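Local coordinates for protein cellulase IBT99 (Metagenomes, PDB 6WBT) that probably hydrolyses 6-phospho-alpha-glucosides as a family 4 glycosidase, and is held here with NAD, manganese and glucose-6-phosphate, at residues D80-Q85 / V128-Y133; W143-S148 / E330-D335; K67-V70 / E74-T77. All coordinates share one frame; numbering follows the deposited sequence.

Contact 1: residues D80-Q85 / V128-Y133; sequences DYIMAQ and VQLIDY. With NAD (nicotinamide-adenine-dinucleotide), chain G.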
loop_
_atom_site.group_PDB
_atom_site.type_symbol
_atom_site.label_atom_id
_atom_site.label_comp_id
_atom_site.label_asym_id
_atom_site.label_seq_id
_atom_site.Cartn_x
_atom_site.Cartn_y
_atom_site.Cartn_z
ATOM N N ASP A 80 19.744 32.338 -11.663
ATOM C CA ASP A 80 19.342 31.249 -12.545
ATOM C C ASP A 80 19.702 29.874 -12.000
ATOM O O ASP A 80 18.912 28.936 -12.141
ATOM C CB ASP A 80 19.976 31.426 -13.929
ATOM C CG ASP A 80 19.350 32.562 -14.711
ATOM O OD1 ASP A 80 18.107 32.589 -14.824
ATOM O OD2 ASP A 80 20.099 33.425 -15.210
ATOM N N TYR A 81 20.876 29.723 -11.390
ATOM C CA TYR A 81 21.289 28.443 -10.828
ATOM C C TYR A 81 22.080 28.690 -9.555
ATOM O O TYR A 81 23.072 29.425 -9.570
ATOM C CB TYR A 81 22.114 27.636 -11.835
ATOM C CG TYR A 81 21.281 27.084 -12.968
ATOM C CD1 TYR A 81 21.181 27.759 -14.178
ATOM C CD2 TYR A 81 20.577 25.895 -12.822
ATOM C CE1 TYR A 81 20.413 27.262 -15.211
ATOM C CE2 TYR A 81 19.807 25.390 -13.851
ATOM C CZ TYR A 81 19.727 26.078 -15.043
ATOM O OH TYR A 81 18.959 25.575 -16.067
ATOM N N ILE A 82 21.643 28.072 -8.463
ATOM C CA ILE A 82 22.260 28.236 -7.152
ATOM C C ILE A 82 22.885 26.907 -6.756
ATOM O O ILE A 82 22.179 25.904 -6.587
ATOM C CB ILE A 82 21.244 28.700 -6.095
ATOM C CG1 ILE A 82 20.637 30.055 -6.477
ATOM C CG2 ILE A 82 21.904 28.780 -4.726
ATOM C CD1 ILE A 82 19.374 29.961 -7.315
HETATM N N MSE A 83 24.205 26.897 -6.609
HETATM C CA MSE A 83 24.910 25.700 -6.170
HETATM C C MSE A 83 25.280 25.819 -4.696
HETATM O O MSE A 83 26.214 26.532 -4.333
HETATM C CB MSE A 83 26.156 25.462 -7.027
HETATM C CG MSE A 83 25.844 25.151 -8.484
HETATM SE SE MSE A 83 27.428 24.736 -9.546
HETATM C CE MSE A 83 28.331 26.459 -9.437
ATOM N N ALA A 84 24.530 25.116 -3.851
ATOM C CA ALA A 84 24.676 25.221 -2.406
ATOM C C ALA A 84 25.763 24.278 -1.909
ATOM O O ALA A 84 25.763 23.087 -2.237
ATOM C CB ALA A 84 23.351 24.910 -1.709
ATOM N N GLN A 85 26.686 24.816 -1.117
ATOM C CA GLN A 85 27.733 24.015 -0.494
ATOM C C GLN A 85 28.041 24.588 0.888
ATOM O O GLN A 85 29.197 24.781 1.268
ATOM C CB GLN A 85 28.979 23.958 -1.377
ATOM C CG GLN A 85 29.511 25.314 -1.813
ATOM C CD GLN A 85 30.753 25.197 -2.672
ATOM O OE1 GLN A 85 31.006 24.157 -3.280
ATOM N NE2 GLN A 85 31.540 26.266 -2.724
ATOM N N VAL A 128 16.220 25.986 4.454
ATOM C CA VAL A 128 14.883 26.491 4.154
ATOM C C VAL A 128 14.938 27.982 3.845
ATOM O O VAL A 128 14.234 28.475 2.954
ATOM C CB VAL A 128 13.922 26.181 5.317
ATOM C CG1 VAL A 128 12.568 26.832 5.085
ATOM C CG2 VAL A 128 13.761 24.675 5.482
ATOM N N GLN A 129 15.782 28.723 4.571
ATOM C CA GLN A 129 15.955 30.142 4.281
ATOM C C GLN A 129 16.562 30.360 2.902
ATOM O O GLN A 129 16.229 31.341 2.226
ATOM C CB GLN A 129 16.822 30.796 5.357
ATOM C CG GLN A 129 16.858 32.311 5.286
ATOM C CD GLN A 129 17.614 32.929 6.446
ATOM O OE1 GLN A 129 18.722 32.506 6.776
ATOM N NE2 GLN A 129 17.015 33.934 7.073
ATOM N N LEU A 130 17.448 29.460 2.468
ATOM C CA LEU A 130 17.976 29.540 1.111
ATOM C C LEU A 130 16.875 29.320 0.081
ATOM O O LEU A 130 16.873 29.948 -0.985
ATOM C CB LEU A 130 19.098 28.518 0.925
ATOM C CG LEU A 130 19.609 28.287 -0.501
ATOM C CD1 LEU A 130 20.194 29.561 -1.081
ATOM C CD2 LEU A 130 20.634 27.163 -0.529
ATOM N N ILE A 131 15.926 28.433 0.387
ATOM C CA ILE A 131 14.814 28.182 -0.524
ATOM C C ILE A 131 13.946 29.427 -0.656
ATOM O O ILE A 131 13.580 29.838 -1.764
ATOM C CB ILE A 131 13.990 26.973 -0.043
ATOM C CG1 ILE A 131 14.851 25.707 -0.013
ATOM C CG2 ILE A 131 12.769 26.780 -0.925
ATOM C CD1 ILE A 131 15.245 25.197 -1.380
ATOM N N ASP A 132 13.609 30.048 0.478
ATOM C CA ASP A 132 12.739 31.221 0.454
ATOM C C ASP A 132 13.413 32.413 -0.214
ATOM O O ASP A 132 12.725 33.287 -0.754
ATOM C CB ASP A 132 12.304 31.576 1.875
ATOM C CG ASP A 132 11.499 30.469 2.529
ATOM O OD1 ASP A 132 10.693 29.824 1.827
ATOM O OD2 ASP A 132 11.677 30.239 3.743
ATOM N N TYR A 133 14.747 32.474 -0.183
ATOM C CA TYR A 133 15.456 33.518 -0.916
ATOM C C TYR A 133 15.203 33.400 -2.412
ATOM O O TYR A 133 14.928 34.398 -3.090
ATOM C CB TYR A 133 16.956 33.443 -0.623
ATOM C CG TYR A 133 17.371 34.067 0.688
ATOM C CD1 TYR A 133 16.686 35.155 1.211
ATOM C CD2 TYR A 133 18.453 33.569 1.401
ATOM C CE1 TYR A 133 17.066 35.729 2.408
ATOM C CE2 TYR A 133 18.840 34.135 2.601
ATOM C CZ TYR A 133 18.143 35.215 3.099
ATOM O OH TYR A 133 18.525 35.782 4.294
HETATM P PA NAD G . 33.803 24.815 4.770
HETATM O O1A NAD G . 33.497 24.857 6.230
HETATM O O2A NAD G . 35.236 24.858 4.352
HETATM O O5B NAD G . 32.995 25.993 4.036
HETATM C C5B NAD G . 31.552 26.077 4.197
HETATM C C4B NAD G . 31.098 27.484 3.890
HETATM O O4B NAD G . 29.666 27.595 4.106
HETATM C C3B NAD G . 31.731 28.599 4.741
HETATM O O3B NAD G . 32.191 29.644 3.894
HETATM C C2B NAD G . 30.557 29.085 5.599
HETATM O O2B NAD G . 30.692 30.410 6.065
HETATM C C1B NAD G . 29.411 28.881 4.620
HETATM N N9A NAD G . 28.087 28.903 5.232
HETATM C C8A NAD G . 27.745 28.412 6.467
HETATM N N7A NAD G . 26.480 28.578 6.763
HETATM C C5A NAD G . 25.952 29.230 5.659
HETATM C C6A NAD G . 24.654 29.689 5.364
HETATM N N6A NAD G . 23.619 29.557 6.188
HETATM N N1A NAD G . 24.465 30.303 4.172
HETATM C C2A NAD G . 25.512 30.434 3.348
HETATM N N3A NAD G . 26.771 30.042 3.519
HETATM C C4A NAD G . 26.933 29.439 4.708
HETATM O O3 NAD G . 33.127 23.507 4.135
HETATM P PN NAD G . 33.657 22.416 3.085
HETATM O O1N NAD G . 34.170 23.119 1.873
HETATM O O2N NAD G . 34.561 21.463 3.793
HETATM O O5D NAD G . 32.282 21.676 2.726
HETATM C C5D NAD G . 31.176 22.492 2.265
HETATM C C4D NAD G . 29.921 21.657 2.239
HETATM O O4D NAD G . 30.014 20.695 1.164
HETATM C C3D NAD G . 29.647 20.823 3.500
HETATM O O3D NAD G . 28.279 20.939 3.863
HETATM C C2D NAD G . 29.972 19.412 2.999
HETATM O O2D NAD G . 29.421 18.364 3.779
HETATM C C1D NAD G . 29.404 19.487 1.588
HETATM N N1N NAD G . 29.883 18.375 0.720
HETATM C C2N NAD G . 29.030 17.357 0.386
HETATM C C3N NAD G . 29.465 16.299 -0.398
HETATM C C7N NAD G . 28.460 15.241 -0.776
HETATM O O7N NAD G . 28.821 14.071 -0.868
HETATM N N7N NAD G . 27.219 15.633 -1.032
HETATM C C4N NAD G . 30.791 16.268 -0.816
HETATM C C5N NAD G . 31.630 17.316 -0.502
HETATM C C6N NAD G . 31.157 18.360 0.262
#

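Contact 2: residues W143-S148 / E330-D335; sequences WIVNYS and ESLIHD. With NAD (nicotinamide-adenine-dinucleotide), chain G.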
loop_
_atom_site.group_PDB
_atom_site.type_symbol
_atom_site.label_atom_id
_atom_site.label_comp_id
_atom_site.label_asym_id
_atom_site.label_seq_id
_atom_site.Cartn_x
_atom_site.Cartn_y
_atom_site.Cartn_z
ATOM N N TRP A 143 16.973 26.953 -10.212
ATOM C CA TRP A 143 17.291 25.596 -9.793
ATOM C C TRP A 143 18.363 25.648 -8.720
ATOM O O TRP A 143 19.371 26.345 -8.881
ATOM C CB TRP A 143 17.766 24.735 -10.969
ATOM C CG TRP A 143 16.653 24.227 -11.827
ATOM C CD1 TRP A 143 16.397 24.567 -13.123
ATOM C CD2 TRP A 143 15.636 23.290 -11.449
ATOM N NE1 TRP A 143 15.288 23.895 -13.578
ATOM C CE2 TRP A 143 14.803 23.105 -12.570
ATOM C CE3 TRP A 143 15.352 22.588 -10.274
ATOM C CZ2 TRP A 143 13.703 22.251 -12.549
ATOM C CZ3 TRP A 143 14.261 21.739 -10.256
ATOM C CH2 TRP A 143 13.448 21.578 -11.386
ATOM N N ILE A 144 18.143 24.920 -7.634
ATOM C CA ILE A 144 19.111 24.811 -6.550
ATOM C C ILE A 144 19.662 23.392 -6.581
ATOM O O ILE A 144 19.035 22.457 -6.069
ATOM C CB ILE A 144 18.491 25.132 -5.186
ATOM C CG1 ILE A 144 17.892 26.535 -5.193
ATOM C CG2 ILE A 144 19.544 25.002 -4.093
ATOM C CD1 ILE A 144 17.248 26.909 -3.887
ATOM N N VAL A 145 20.838 23.226 -7.175
ATOM C CA VAL A 145 21.501 21.934 -7.162
ATOM C C VAL A 145 22.230 21.792 -5.831
ATOM O O VAL A 145 23.403 22.171 -5.703
ATOM C CB VAL A 145 22.450 21.780 -8.370
ATOM C CG1 VAL A 145 23.164 20.445 -8.303
ATOM C CG2 VAL A 145 21.659 21.897 -9.670
ATOM N N ASN A 146 21.529 21.269 -4.829
ATOM C CA ASN A 146 22.066 21.183 -3.479
ATOM C C ASN A 146 22.894 19.915 -3.328
ATOM O O ASN A 146 22.415 18.813 -3.614
ATOM C CB ASN A 146 20.931 21.217 -2.461
ATOM C CG ASN A 146 21.415 21.005 -1.041
ATOM O OD1 ASN A 146 22.526 21.396 -0.681
ATOM N ND2 ASN A 146 20.581 20.374 -0.224
ATOM N N TYR A 147 24.138 20.074 -2.885
ATOM C CA TYR A 147 24.981 18.940 -2.537
ATOM C C TYR A 147 25.610 19.134 -1.164
ATOM O O TYR A 147 26.657 18.549 -0.878
ATOM C CB TYR A 147 26.057 18.704 -3.601
ATOM C CG TYR A 147 26.911 19.911 -3.912
ATOM C CD1 TYR A 147 26.509 20.846 -4.858
ATOM C CD2 TYR A 147 28.128 20.107 -3.273
ATOM C CE1 TYR A 147 27.288 21.947 -5.150
ATOM C CE2 TYR A 147 28.914 21.204 -3.559
ATOM C CZ TYR A 147 28.490 22.120 -4.497
ATOM O OH TYR A 147 29.275 23.212 -4.780
ATOM N N SER A 148 24.992 19.951 -0.316
ATOM C CA SER A 148 25.472 20.140 1.041
ATOM C C SER A 148 24.954 19.028 1.944
ATOM O O SER A 148 23.847 18.512 1.763
ATOM C CB SER A 148 25.038 21.504 1.582
ATOM O OG SER A 148 23.632 21.663 1.518
ATOM N N GLU A 330 24.213 21.429 -16.149
ATOM C CA GLU A 330 24.247 21.417 -17.606
ATOM C C GLU A 330 23.076 20.626 -18.176
ATOM O O GLU A 330 22.480 21.020 -19.185
ATOM C CB GLU A 330 25.577 20.841 -18.084
ATOM C CG GLU A 330 25.727 20.765 -19.588
ATOM C CD GLU A 330 27.023 20.102 -20.005
ATOM O OE1 GLU A 330 28.001 20.160 -19.229
ATOM O OE2 GLU A 330 27.065 19.518 -21.106
ATOM N N SER A 331 22.723 19.510 -17.533
ATOM C CA SER A 331 21.574 18.735 -17.981
ATOM C C SER A 331 20.257 19.440 -17.686
ATOM O O SER A 331 19.261 19.172 -18.363
ATOM C CB SER A 331 21.587 17.349 -17.334
ATOM O OG SER A 331 20.559 16.531 -17.867
ATOM N N LEU A 332 20.232 20.332 -16.693
ATOM C CA LEU A 332 19.051 21.145 -16.434
ATOM C C LEU A 332 18.887 22.255 -17.464
ATOM O O LEU A 332 17.757 22.672 -17.749
ATOM C CB LEU A 332 19.123 21.751 -15.030
ATOM C CG LEU A 332 18.995 20.812 -13.831
ATOM C CD1 LEU A 332 19.496 21.489 -12.565
ATOM C CD2 LEU A 332 17.554 20.372 -13.657
ATOM N N ILE A 333 19.991 22.740 -18.030
ATOM C CA ILE A 333 19.925 23.843 -18.985
ATOM C C ILE A 333 19.482 23.346 -20.355
ATOM O O ILE A 333 18.563 23.902 -20.967
ATOM C CB ILE A 333 21.285 24.561 -19.063
ATOM C CG1 ILE A 333 21.698 25.074 -17.685
ATOM C CG2 ILE A 333 21.227 25.710 -20.057
ATOM C CD1 ILE A 333 23.175 25.355 -17.558
ATOM N N HIS A 334 20.124 22.292 -20.856
ATOM C CA HIS A 334 19.893 21.808 -22.210
ATOM C C HIS A 334 18.988 20.585 -22.273
ATOM O O HIS A 334 18.788 20.045 -23.365
ATOM C CB HIS A 334 21.229 21.489 -22.887
ATOM C CG HIS A 334 22.067 22.696 -23.166
ATOM N ND1 HIS A 334 23.371 22.613 -23.606
ATOM C CD2 HIS A 334 21.786 24.017 -23.073
ATOM C CE1 HIS A 334 23.857 23.831 -23.769
ATOM N NE2 HIS A 334 22.915 24.701 -23.452
ATOM N N ASP A 335 18.441 20.140 -21.139
ATOM C CA ASP A 335 17.550 18.978 -21.097
ATOM C C ASP A 335 18.236 17.748 -21.693
ATOM O O ASP A 335 17.710 17.078 -22.584
ATOM C CB ASP A 335 16.226 19.281 -21.805
ATOM C CG ASP A 335 15.188 18.196 -21.604
ATOM O OD1 ASP A 335 14.832 17.921 -20.440
ATOM O OD2 ASP A 335 14.726 17.621 -22.611
HETATM P PA NAD G . 33.803 24.815 4.770
HETATM O O1A NAD G . 33.497 24.857 6.230
HETATM O O2A NAD G . 35.236 24.858 4.352
HETATM O O5B NAD G . 32.995 25.993 4.036
HETATM C C5B NAD G . 31.552 26.077 4.197
HETATM C C4B NAD G . 31.098 27.484 3.890
HETATM O O4B NAD G . 29.666 27.595 4.106
HETATM C C3B NAD G . 31.731 28.599 4.741
HETATM O O3B NAD G . 32.191 29.644 3.894
HETATM C C2B NAD G . 30.557 29.085 5.599
HETATM O O2B NAD G . 30.692 30.410 6.065
HETATM C C1B NAD G . 29.411 28.881 4.620
HETATM N N9A NAD G . 28.087 28.903 5.232
HETATM C C8A NAD G . 27.745 28.412 6.467
HETATM N N7A NAD G . 26.480 28.578 6.763
HETATM C C5A NAD G . 25.952 29.230 5.659
HETATM C C6A NAD G . 24.654 29.689 5.364
HETATM N N6A NAD G . 23.619 29.557 6.188
HETATM N N1A NAD G . 24.465 30.303 4.172
HETATM C C2A NAD G . 25.512 30.434 3.348
HETATM N N3A NAD G . 26.771 30.042 3.519
HETATM C C4A NAD G . 26.933 29.439 4.708
HETATM O O3 NAD G . 33.127 23.507 4.135
HETATM P PN NAD G . 33.657 22.416 3.085
HETATM O O1N NAD G . 34.170 23.119 1.873
HETATM O O2N NAD G . 34.561 21.463 3.793
HETATM O O5D NAD G . 32.282 21.676 2.726
HETATM C C5D NAD G . 31.176 22.492 2.265
HETATM C C4D NAD G . 29.921 21.657 2.239
HETATM O O4D NAD G . 30.014 20.695 1.164
HETATM C C3D NAD G . 29.647 20.823 3.500
HETATM O O3D NAD G . 28.279 20.939 3.863
HETATM C C2D NAD G . 29.972 19.412 2.999
HETATM O O2D NAD G . 29.421 18.364 3.779
HETATM C C1D NAD G . 29.404 19.487 1.588
HETATM N N1N NAD G . 29.883 18.375 0.720
HETATM C C2N NAD G . 29.030 17.357 0.386
HETATM C C3N NAD G . 29.465 16.299 -0.398
HETATM C C7N NAD G . 28.460 15.241 -0.776
HETATM O O7N NAD G . 28.821 14.071 -0.868
HETATM N N7N NAD G . 27.219 15.633 -1.032
HETATM C C4N NAD G . 30.791 16.268 -0.816
HETATM C C5N NAD G . 31.630 17.316 -0.502
HETATM C C6N NAD G . 31.157 18.360 0.262
#

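Contact 3: residues K67-V70 / E74-T77; sequences KVTV and EAFT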
loop_
_atom_site.group_PDB
_atom_site.type_symbol
_atom_site.label_atom_id
_atom_site.label_comp_id
_atom_site.label_asym_id
_atom_site.label_seq_id
_atom_site.Cartn_x
_atom_site.Cartn_y
_atom_site.Cartn_z
ATOM N N LYS A 67 31.437 38.337 -9.080
ATOM C CA LYS A 67 30.857 39.218 -8.075
ATOM C C LYS A 67 30.833 38.495 -6.734
ATOM O O LYS A 67 30.416 37.335 -6.656
ATOM C CB LYS A 67 29.444 39.652 -8.470
ATOM C CG LYS A 67 29.341 40.233 -9.872
ATOM C CD LYS A 67 28.932 41.698 -9.851
ATOM C CE LYS A 67 30.027 42.579 -9.271
ATOM N NZ LYS A 67 29.664 44.022 -9.325
ATOM N N VAL A 68 31.286 39.178 -5.687
ATOM C CA VAL A 68 31.346 38.622 -4.342
ATOM C C VAL A 68 30.509 39.501 -3.427
ATOM O O VAL A 68 30.629 40.732 -3.458
ATOM C CB VAL A 68 32.796 38.521 -3.833
ATOM C CG1 VAL A 68 32.827 37.948 -2.424
ATOM C CG2 VAL A 68 33.630 37.671 -4.778
ATOM N N THR A 69 29.662 38.874 -2.616
ATOM C CA THR A 69 28.776 39.622 -1.736
ATOM C C THR A 69 28.374 38.752 -0.555
ATOM O O THR A 69 28.482 37.524 -0.595
ATOM C CB THR A 69 27.525 40.107 -2.475
ATOM O OG1 THR A 69 26.698 40.854 -1.575
ATOM C CG2 THR A 69 26.737 38.922 -3.007
ATOM N N VAL A 70 27.912 39.420 0.502
ATOM C CA VAL A 70 27.288 38.765 1.642
ATOM C C VAL A 70 25.819 39.129 1.784
ATOM O O VAL A 70 25.161 38.651 2.710
ATOM C CB VAL A 70 28.042 39.074 2.952
ATOM C CG1 VAL A 70 29.453 38.508 2.902
ATOM C CG2 VAL A 70 28.072 40.574 3.208
ATOM N N GLU A 74 21.093 40.906 -3.007
ATOM C CA GLU A 74 21.974 41.153 -4.143
ATOM C C GLU A 74 22.494 39.850 -4.738
ATOM O O GLU A 74 22.731 39.773 -5.950
ATOM C CB GLU A 74 23.141 42.047 -3.721
ATOM C CG GLU A 74 24.091 42.411 -4.853
ATOM C CD GLU A 74 25.226 43.307 -4.397
ATOM O OE1 GLU A 74 26.256 43.370 -5.103
ATOM O OE2 GLU A 74 25.090 43.947 -3.333
ATOM N N ALA A 75 22.662 38.817 -3.913
ATOM C CA ALA A 75 23.222 37.560 -4.396
ATOM C C ALA A 75 22.192 36.730 -5.151
ATOM O O ALA A 75 22.524 36.097 -6.160
ATOM C CB ALA A 75 23.793 36.756 -3.228
ATOM N N PHE A 76 20.945 36.719 -4.688
ATOM C CA PHE A 76 19.934 35.817 -5.222
ATOM C C PHE A 76 18.931 36.498 -6.145
ATOM O O PHE A 76 18.016 35.829 -6.632
ATOM C CB PHE A 76 19.187 35.123 -4.077
ATOM C CG PHE A 76 20.068 34.266 -3.214
ATOM C CD1 PHE A 76 20.672 33.132 -3.730
ATOM C CD2 PHE A 76 20.287 34.590 -1.885
ATOM C CE1 PHE A 76 21.484 32.342 -2.940
ATOM C CE2 PHE A 76 21.097 33.803 -1.089
ATOM C CZ PHE A 76 21.695 32.677 -1.617
ATOM N N THR A 77 19.071 37.796 -6.403
ATOM C CA THR A 77 18.162 38.467 -7.323
ATOM C C THR A 77 18.419 37.996 -8.749
ATOM O O THR A 77 19.552 38.047 -9.236
ATOM C CB THR A 77 18.323 39.984 -7.237
ATOM O OG1 THR A 77 17.890 40.440 -5.950
ATOM C CG2 THR A 77 17.496 40.670 -8.316
HETATM O O HOH W 1 26.965 43.588 -1.818
#

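Contact 1: residues D80-Q85 / V128-Y133
The apolar part of the contact rests on L130, whose two methyls reach from helix 114-136 to strand 81-84 and take separate partners. CD2 of L130 lies 3.7 Å from A84 CB, and CD1 of L130 stands 4.1 Å from I82 CG2. The leucine sets CG anti to its backbone N (chi1 170°), and the fork beyond it spans two strand residues that lie on the same side of the strand. I82 meets it with CG2, its short branch, and the two side chains run past each other in opposite directions. F76 adds an aromatic surface to both I82 and L130. Selenomethionine M83, between I82 and A84, points its CB away from the helix and packs on I325 of helix 321-334.

Beside it lies the cofactor: Q85 O is 3.2 Å from C5D, the methylene carbon of the nicotinamide-side ribose of NAD, a van der Waals approach. The polar part is the side-chain amide of Q85: NE2 bonds G11 O, and OE1 probably bonds Y147 OH.

Between strand and helix the chemistry is thus purely dispersive, made by methyls of three buried residues. With only methyls meeting, the packing of this Rossmann crossover helix on its sheet probably depends on fit rather than on directional bonds, while the amide of Q85 probably steadies the chain beside the dinucleotide.

Contact 2: residues W143-S148 / E330-D335
Helix 321-334, in the C-terminal family region, packs on the Rossmann-type sheet where L332 meets W143 and V145 of strand 143-146. L332 brings CD2 over the face of the W143 indole, 4.0 Å from the centroid of the five-membered ring and 10° off its normal, a CH-pi contact. Its other methyl, CD1, lies 4.0 Å from W143 CB and reaches V145 CG2 at 3.6 Å. W143 has CG anti to its carbonyl carbon (chi1 -79°), which lays the indole beneath the leucine. Replacing W143 by an alanine would probably leave L332 CD2 without the ring face it rests on and R166 without its cation-pi partner.

At the C-terminal end of the strand, N146 OD1 accepts from S148 N at 2.9 Å, forming an Asx turn with the donor well above the carbonyl plane. Y147 O takes a nearly straight bond (175°) from N7N, the carboxamide nitrogen of NAD, at 3.0 Å, which places the backbone just after the strand against the nicotinamide end.

V145 also packs on I325, V328 and V329 of helix 321-334. I144 points its CB the other way and touches I131 and C134, placing strand 143-146 between helices 321-334 and 114-136.

Contact 3: residues K67-V70 / E74-T77
T69 holds OG1 anti to its backbone N (chi1 -179°), which puts CG2 between the backbone N and the carbonyl carbon and brings that methyl against A75. E74 likewise has CG anti to its backbone N (chi1 -178°), an extended chain that carries its carboxylate obliquely over toward the hydroxyl of T69.

The methyl CG2 of T69 meets A75 CB at 3.7 Å, an apolar touch; with only a methyl on A75, the CA atoms of T69 and A75 come to 6.5 Å. The hydroxyl does not bond E74 directly: OG1 of T69 and OE2 of E74 are 3.9 Å apart. A water lies 2.8 Å from T69 OG1, but its modelled distance to E74 OE2 is too short to be trusted, and that half of the bridge is doubtful. The firmer partner of OG1 is N71 N, in the form of an ST turn; OD1 of the same asparagine accepts from E74 N at the head of helix 72-76, and together they shape this beta-to-alpha turn of the Rossmann-type domain. K67 NZ stays 5.5 Å from E74 OE1, too far for a salt bridge, though the opposite charges may attract weakly.

Strand 66-69 is the outermost strand at this end of the sheet within the chain. T69 and E74 also touch W37 of neighbouring strand 33-39, while V68 points away from helix 72-76 and packs on helix 43-60.

In the fold
From the N terminus, contact 3 comes first, closing the short turn between edge strand 66-69 and helix 72-76. Contact 1 follows, closing a 42-residue excursion, largely helical, from strand 81-84 to helix 114-136. Contact 2 opens next and spans 181 residues to bring helix 321-334 back to the sheet. The three run in series; none nests in or crosses another. F76, next to A75, joins contacts 3 and 1, its ring lying against Y133. Contacts 1 and 2 use neighbouring parallel strands, 81-84 and 143-146, linked by the backbone bond from I82 N to W143 O. Together they tie helices to the Rossmann-type sheet from its edge to the NAD site.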